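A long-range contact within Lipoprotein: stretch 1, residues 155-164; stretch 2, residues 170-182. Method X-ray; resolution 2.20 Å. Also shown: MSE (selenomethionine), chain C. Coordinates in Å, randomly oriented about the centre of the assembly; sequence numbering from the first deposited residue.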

ATOM      1  N   ASP A 155       3.226  15.240  -0.024  1.00 54.91           N
ATOM      2  CA  ASP A 155       3.365  14.218  -1.058  1.00 55.66           C
ATOM      3  C   ASP A 155       3.901  12.972  -0.375  1.00 52.78           C
ATOM      4  O   ASP A 155       4.817  13.057   0.448  1.00 53.38           O
ATOM      5  CB  ASP A 155       4.335  14.680  -2.154  1.00 60.27           C
ATOM      6  CG  ASP A 155       4.346  13.758  -3.376  1.00 67.78           C
ATOM      7  OD1 ASP A 155       4.151  12.528  -3.237  1.00 67.70           O
ATOM      8  OD2 ASP A 155       4.569  14.274  -4.492  1.00 78.60           O
ATOM      9  N   ILE A 156       3.326  11.822  -0.715  1.00 49.22           N
ATOM     10  CA  ILE A 156       3.683  10.549  -0.085  1.00 48.10           C
ATOM     11  C   ILE A 156       5.191  10.282  -0.074  1.00 45.92           C
ATOM     12  O   ILE A 156       5.711   9.711   0.880  1.00 46.80           O
ATOM     13  CB  ILE A 156       2.935   9.367  -0.752  1.00 49.22           C
ATOM     14  CG1 ILE A 156       3.142   8.079   0.045  1.00 49.76           C
ATOM     15  CG2 ILE A 156       3.369   9.179  -2.202  1.00 50.22           C
ATOM     16  CD1 ILE A 156       2.165   6.987  -0.330  1.00 51.85           C
ATOM     17  N   ALA A 157       5.887  10.698  -1.130  1.00 47.12           N
ATOM     18  CA  ALA A 157       7.335  10.478  -1.239  1.00 48.14           C
ATOM     19  C   ALA A 157       8.152  11.277  -0.215  1.00 46.46           C
ATOM     20  O   ALA A 157       9.284  10.914   0.094  1.00 42.94           O
ATOM     21  CB  ALA A 157       7.812  10.796  -2.648  1.00 47.79           C
ATOM     22  N   GLN A 158       7.577  12.357   0.306  1.00 49.60           N
ATOM     23  CA  GLN A 158       8.270  13.223   1.257  1.00 53.58           C
ATOM     24  C   GLN A 158       8.142  12.778   2.719  1.00 51.68           C
ATOM     25  O   GLN A 158       8.900  13.237   3.573  1.00 52.28           O
ATOM     26  CB  GLN A 158       7.742  14.652   1.127  1.00 59.24           C
ATOM     27  CG  GLN A 158       7.974  15.272  -0.241  1.00 66.24           C
ATOM     28  CD  GLN A 158       7.339  16.643  -0.387  1.00 73.57           C
ATOM     29  OE1 GLN A 158       6.477  17.039   0.405  1.00 75.42           O
ATOM     30  NE2 GLN A 158       7.757  17.375  -1.413  1.00 78.11           N
ATOM     31  N   ILE A 159       7.202  11.881   3.008  1.00 46.78           N
ATOM     32  CA  ILE A 159       6.816  11.620   4.397  1.00 46.01           C
ATOM     33  C   ILE A 159       7.906  10.927   5.230  1.00 45.42           C
ATOM     34  O   ILE A 159       8.098  11.290   6.390  1.00 46.89           O
ATOM     35  CB  ILE A 159       5.476  10.851   4.503  1.00 43.32           C
ATOM     36  CG1 ILE A 159       4.367  11.607   3.760  1.00 42.99           C
ATOM     37  CG2 ILE A 159       5.077  10.687   5.964  1.00 42.54           C
ATOM     38  CD1 ILE A 159       3.045  10.875   3.699  1.00 42.24           C
ATOM     39  N   PRO A 160       8.623   9.941   4.657  1.00 43.85           N
ATOM     40  CA  PRO A 160       9.702   9.323   5.434  1.00 44.14           C
ATOM     41  C   PRO A 160      10.754  10.318   5.947  1.00 47.72           C
ATOM     42  O   PRO A 160      11.152  10.246   7.111  1.00 49.49           O
ATOM     43  CB  PRO A 160      10.317   8.331   4.446  1.00 42.83           C
ATOM     44  CG  PRO A 160       9.187   7.967   3.547  1.00 41.18           C
ATOM     45  CD  PRO A 160       8.402   9.237   3.380  1.00 42.33           C
ATOM     46  N   SER A 161      11.177  11.255   5.100  1.00 48.17           N
ATOM     47  CA  SER A 161      12.188  12.243   5.501  1.00 50.13           C
ATOM     48  C   SER A 161      11.648  13.331   6.443  1.00 52.66           C
ATOM     49  O   SER A 161      12.421  14.145   6.942  1.00 58.07           O
ATOM     50  CB  SER A 161      12.822  12.897   4.270  1.00 49.52           C
ATOM     51  OG  SER A 161      11.922  13.795   3.644  1.00 48.76           O
ATOM     52  N   SER A 162      10.337  13.347   6.680  1.00 52.14           N
ATOM     53  CA  SER A 162       9.713  14.324   7.577  1.00 52.50           C
ATOM     54  C   SER A 162       9.728  13.907   9.058  1.00 52.80           C
ATOM     55  O   SER A 162       9.461  14.731   9.941  1.00 54.01           O
ATOM     56  CB  SER A 162       8.266  14.575   7.143  1.00 53.30           C
ATOM     57  OG  SER A 162       7.407  13.521   7.557  1.00 49.19           O
ATOM     58  N   LEU A 163      10.036  12.639   9.328  1.00 49.80           N
ATOM     59  CA  LEU A 163       9.930  12.088  10.688  1.00 49.53           C
ATOM     60  C   LEU A 163      10.747  12.828  11.753  1.00 51.28           C
ATOM     61  O   LEU A 163      10.299  12.942  12.893  1.00 51.41           O
ATOM     62  CB  LEU A 163      10.286  10.593  10.704  1.00 46.57           C
ATOM     63  CG  LEU A 163       9.159   9.639  10.301  1.00 44.69           C
ATOM     64  CD1 LEU A 163       9.705   8.226  10.134  1.00 43.63           C
ATOM     65  CD2 LEU A 163       8.024   9.659  11.316  1.00 43.35           C
ATOM     66  N   PRO A 164      11.946  13.320  11.399  1.00 53.09           N
ATOM     67  CA  PRO A 164      12.690  14.130  12.369  1.00 56.40           C
ATOM     68  C   PRO A 164      12.028  15.473  12.708  1.00 58.24           C
ATOM     69  O   PRO A 164      12.274  16.016  13.779  1.00 60.99           O
ATOM     70  CB  PRO A 164      14.040  14.357  11.675  1.00 56.97           C
ATOM     71  CG  PRO A 164      14.165  13.232  10.710  1.00 55.20           C
ATOM     72  CD  PRO A 164      12.768  12.998  10.220  1.00 53.05           C
ATOM     73  N   PHE A 170       2.115   8.669   9.242  1.00 33.31           N
ATOM     74  CA  PHE A 170       1.570   7.476   8.583  1.00 33.38           C
ATOM     75  C   PHE A 170       2.338   7.226   7.284  1.00 32.90           C
ATOM     76  O   PHE A 170       2.372   8.096   6.410  1.00 32.13           O
ATOM     77  CB  PHE A 170       0.081   7.655   8.251  1.00 34.87           C
ATOM     78  CG  PHE A 170      -0.852   7.327   9.390  1.00 36.69           C
ATOM     79  CD1 PHE A 170      -1.029   6.015   9.804  1.00 36.05           C
ATOM     80  CD2 PHE A 170      -1.584   8.325  10.020  1.00 38.98           C
ATOM     81  CE1 PHE A 170      -1.897   5.706  10.840  1.00 36.95           C
ATOM     82  CE2 PHE A 170      -2.451   8.021  11.059  1.00 39.32           C
ATOM     83  CZ  PHE A 170      -2.611   6.710  11.465  1.00 37.83           C
ATOM     84  N   ILE A 171       2.953   6.048   7.159  1.00 31.73           N
ATOM     85  CA  ILE A 171       3.763   5.722   5.981  1.00 32.27           C
ATOM     86  C   ILE A 171       3.450   4.323   5.443  1.00 32.38           C
ATOM     87  O   ILE A 171       3.516   3.327   6.176  1.00 32.96           O
ATOM     88  CB  ILE A 171       5.277   5.815   6.287  1.00 33.36           C
ATOM     89  CG1 ILE A 171       5.619   7.156   6.946  1.00 34.75           C
ATOM     90  CG2 ILE A 171       6.093   5.646   5.007  1.00 33.84           C
ATOM     91  CD1 ILE A 171       7.078   7.319   7.311  1.00 35.73           C
ATOM     92  N   ASP A 172       3.118   4.260   4.153  1.00 31.96           N
ATOM     93  CA  ASP A 172       2.918   2.988   3.464  1.00 30.88           C
ATOM     94  C   ASP A 172       4.166   2.125   3.584  1.00 29.03           C
ATOM     95  O   ASP A 172       5.287   2.625   3.497  1.00 28.84           O
ATOM     96  CB  ASP A 172       2.608   3.207   1.978  1.00 31.84           C
ATOM     97  CG  ASP A 172       1.243   3.820   1.740  1.00 35.70           C
ATOM     98  OD1 ASP A 172       0.672   4.405   2.684  1.00 43.58           O
ATOM     99  OD2 ASP A 172       0.739   3.725   0.601  1.00 35.80           O
ATOM    100  N   THR A 173       3.972   0.826   3.760  1.00 28.50           N
ATOM    101  CA  THR A 173       5.093  -0.100   3.867  1.00 27.50           C
ATOM    102  C   THR A 173       5.957  -0.052   2.603  1.00 26.45           C
ATOM    103  O   THR A 173       7.182  -0.163   2.690  1.00 25.93           O
ATOM    104  CB  THR A 173       4.599  -1.521   4.214  1.00 28.00           C
ATOM    105  OG1 THR A 173       4.242  -1.547   5.599  1.00 28.84           O
ATOM    106  CG2 THR A 173       5.666  -2.594   3.958  1.00 27.51           C
ATOM    107  N   THR A 174       5.321   0.150   1.444  1.00 25.38           N
ATOM    108  CA  THR A 174       6.039   0.337   0.174  1.00 25.53           C
ATOM    109  C   THR A 174       7.093   1.462   0.246  1.00 26.22           C
ATOM    110  O   THR A 174       8.142   1.370  -0.385  1.00 25.57           O
ATOM    111  CB  THR A 174       5.053   0.594  -0.995  1.00 24.90           C
ATOM    112  OG1 THR A 174       4.309  -0.599  -1.267  1.00 23.63           O
ATOM    113  CG2 THR A 174       5.776   1.013  -2.266  1.00 26.10           C
ATOM    114  N   TYR A 175       6.813   2.508   1.019  1.00 28.55           N
ATOM    115  CA  TYR A 175       7.768   3.605   1.217  1.00 29.68           C
ATOM    116  C   TYR A 175       8.639   3.427   2.462  1.00 30.61           C
ATOM    117  O   TYR A 175       9.813   3.800   2.456  1.00 31.11           O
ATOM    118  CB  TYR A 175       7.029   4.942   1.280  1.00 31.43           C
ATOM    119  CG  TYR A 175       6.570   5.403  -0.074  1.00 32.20           C
ATOM    120  CD1 TYR A 175       7.301   6.348  -0.790  1.00 34.76           C
ATOM    121  CD2 TYR A 175       5.423   4.878  -0.659  1.00 31.72           C
ATOM    122  CE1 TYR A 175       6.892   6.772  -2.043  1.00 35.71           C
ATOM    123  CE2 TYR A 175       5.009   5.291  -1.916  1.00 34.74           C
ATOM    124  CZ  TYR A 175       5.747   6.241  -2.602  1.00 36.02           C
ATOM    125  OH  TYR A 175       5.343   6.659  -3.848  1.00 39.75           O
ATOM    126  N   ALA A 176       8.070   2.850   3.517  1.00 30.62           N
ATOM    127  CA  ALA A 176       8.766   2.717   4.797  1.00 31.72           C
ATOM    128  C   ALA A 176      10.005   1.825   4.718  1.00 32.96           C
ATOM    129  O   ALA A 176      11.083   2.205   5.192  1.00 31.48           O
ATOM    130  CB  ALA A 176       7.812   2.191   5.864  1.00 31.68           C
ATOM    131  N   VAL A 177       9.850   0.644   4.120  1.00 32.51           N
ATOM    132  CA  VAL A 177      10.915  -0.360   4.137  1.00 33.93           C
ATOM    133  C   VAL A 177      12.167   0.092   3.367  1.00 36.22           C
ATOM    134  O   VAL A 177      13.274  -0.014   3.895  1.00 39.24           O
ATOM    135  CB  VAL A 177      10.425  -1.741   3.651  1.00 31.74           C
ATOM    136  CG1 VAL A 177      11.592  -2.709   3.500  1.00 32.60           C
ATOM    137  CG2 VAL A 177       9.405  -2.308   4.623  1.00 31.29           C
ATOM    138  N   PRO A 178      12.005   0.598   2.130  1.00 35.71           N
ATOM    139  CA  PRO A 178      13.191   1.093   1.418  1.00 37.29           C
ATOM    140  C   PRO A 178      13.842   2.305   2.084  1.00 39.49           C
ATOM    141  O   PRO A 178      15.033   2.533   1.902  1.00 42.74           O
ATOM    142  CB  PRO A 178      12.644   1.468   0.035  1.00 35.84           C
ATOM    143  CG  PRO A 178      11.385   0.686  -0.107  1.00 35.35           C
ATOM    144  CD  PRO A 178      10.808   0.625   1.273  1.00 34.53           C
ATOM    145  N   ALA A 179      13.066   3.069   2.850  1.00 41.10           N
ATOM    146  CA  ALA A 179      13.599   4.201   3.612  1.00 42.61           C
ATOM    147  C   ALA A 179      14.332   3.772   4.889  1.00 43.09           C
ATOM    148  O   ALA A 179      14.836   4.618   5.624  1.00 43.95           O
ATOM    149  CB  ALA A 179      12.476   5.171   3.958  1.00 42.35           C
ATOM    150  N   GLY A 180      14.377   2.468   5.162  1.00 43.30           N
ATOM    151  CA  GLY A 180      15.085   1.936   6.323  1.00 42.63           C
ATOM    152  C   GLY A 180      14.328   2.044   7.636  1.00 43.10           C
ATOM    153  O   GLY A 180      14.923   1.915   8.704  1.00 44.88           O
ATOM    154  N   LEU A 181      13.018   2.273   7.573  1.00 41.21           N
ATOM    155  CA  LEU A 181      12.201   2.351   8.783  1.00 41.92           C
ATOM    156  C   LEU A 181      11.862   0.955   9.296  1.00 42.18           C
ATOM    157  O   LEU A 181      11.471   0.078   8.524  1.00 42.62           O
ATOM    158  CB  LEU A 181      10.914   3.136   8.525  1.00 39.38           C
ATOM    159  CG  LEU A 181      11.084   4.613   8.190  1.00 40.41           C
ATOM    160  CD1 LEU A 181       9.743   5.223   7.828  1.00 39.94           C
ATOM    161  CD2 LEU A 181      11.715   5.368   9.349  1.00 42.79           C
ATOM    162  N   ASP A 182      12.015   0.767  10.603  1.00 43.59           N
ATOM    163  CA  ASP A 182      11.741  -0.506  11.258  1.00 43.68           C
ATOM    164  C   ASP A 182      10.494  -0.340  12.119  1.00 41.77           C
ATOM    165  O   ASP A 182      10.491   0.448  13.070  1.00 42.28           O
ATOM    166  CB  ASP A 182      12.944  -0.914  12.117  1.00 47.29           C
ATOM    167  CG  ASP A 182      12.752  -2.253  12.808  1.00 51.24           C
ATOM    168  OD1 ASP A 182      11.840  -2.374  13.653  1.00 52.64           O
ATOM    169  OD2 ASP A 182      13.532  -3.183  12.520  1.00 58.18           O
TER
HETATM  170  N   MSE C 301       1.008  -0.973  -0.291  1.00 21.10           N
HETATM  171  CA  MSE C 301       0.041   0.175  -0.265  1.00 21.23           C
HETATM  172  C   MSE C 301      -0.944  -0.058   0.828  1.00 23.80           C
HETATM  173  O   MSE C 301      -1.613  -1.096   0.860  1.00 23.32           O
HETATM  174  OXT MSE C 301      -1.092   0.803   1.698  1.00 27.13           O
HETATM  175  CB  MSE C 301      -0.716   0.353  -1.579  1.00 19.67           C
HETATM  176  CG  MSE C 301      -1.572   1.623  -1.576  1.00 19.29           C
HETATM  177 SE   MSE C 301      -2.681   1.727  -3.203  0.75 15.40          SE
HETATM  178  CE  MSE C 301      -1.235   2.138  -4.459  1.00 18.11           C

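Residues 155-164 and 170-182 meet mainly through apolar packing, burying 484 Å² with no hydrogen bond between them. Stretch 1 coils through residues with helical backbone angles, tied by short-range bonds such as Gln158 N to Asp155 O (2.9 Å) and Ser162 N to Ile159 O (3.1 Å). Ile156, Ile159, Pro160 and Leu163 direct their CA-to-CB bonds toward stretch 2, whereas those of Gln158 and Ser161 point away. Stretch 2 includes strand residues Phe170 and Ile171, enters a helix after Asp172, and passes through a type I turn from Val177 to Gly180, where the positive phi suits glycine.

At one end, Ile156 lies over a face of the Tyr175 ring. Its CG1 sits 4.0 Å from the ring centroid and only 16° off the normal, a CH-pi contact, while Ile156 CG2 reaches Tyr175 OH at 3.6 Å. Ile156 CD1 extends to 3.7 Å from Tyr175 CE2 and the same distance from Asp172 OD2. The ring also approaches the backbone of stretch 1, with Tyr175 CE1 3.8 Å from Ala157 CA.

Pro160 forms the central bump. Its compact ring fits among Ile171, Tyr175 and Ala179: Pro160 CG lies 4.1 Å from Ile171 CG2 and 4.4 Å from Tyr175 CB, and Pro160 CB meets Ala179 CB at 3.9 Å. The small alanine side chain accompanies a close backbone approach, 6.7 Å between Pro160 CA and Ala179 CA.

Although the CA-to-CB bond of Ile171 points sideways, its extended side chain reaches stretch 1. Ile159 CG2 packs 3.7 Å from Ile171 CG1, and Ile171 CD1 lies 3.8 Å from Pro160 CA and 4.0 Å from Leu163 CD1. That same leucine methyl, Leu163 CD1, also touches Leu181 CD2 at 3.6 Å, so it bridges Ile171 and the segment following the turn.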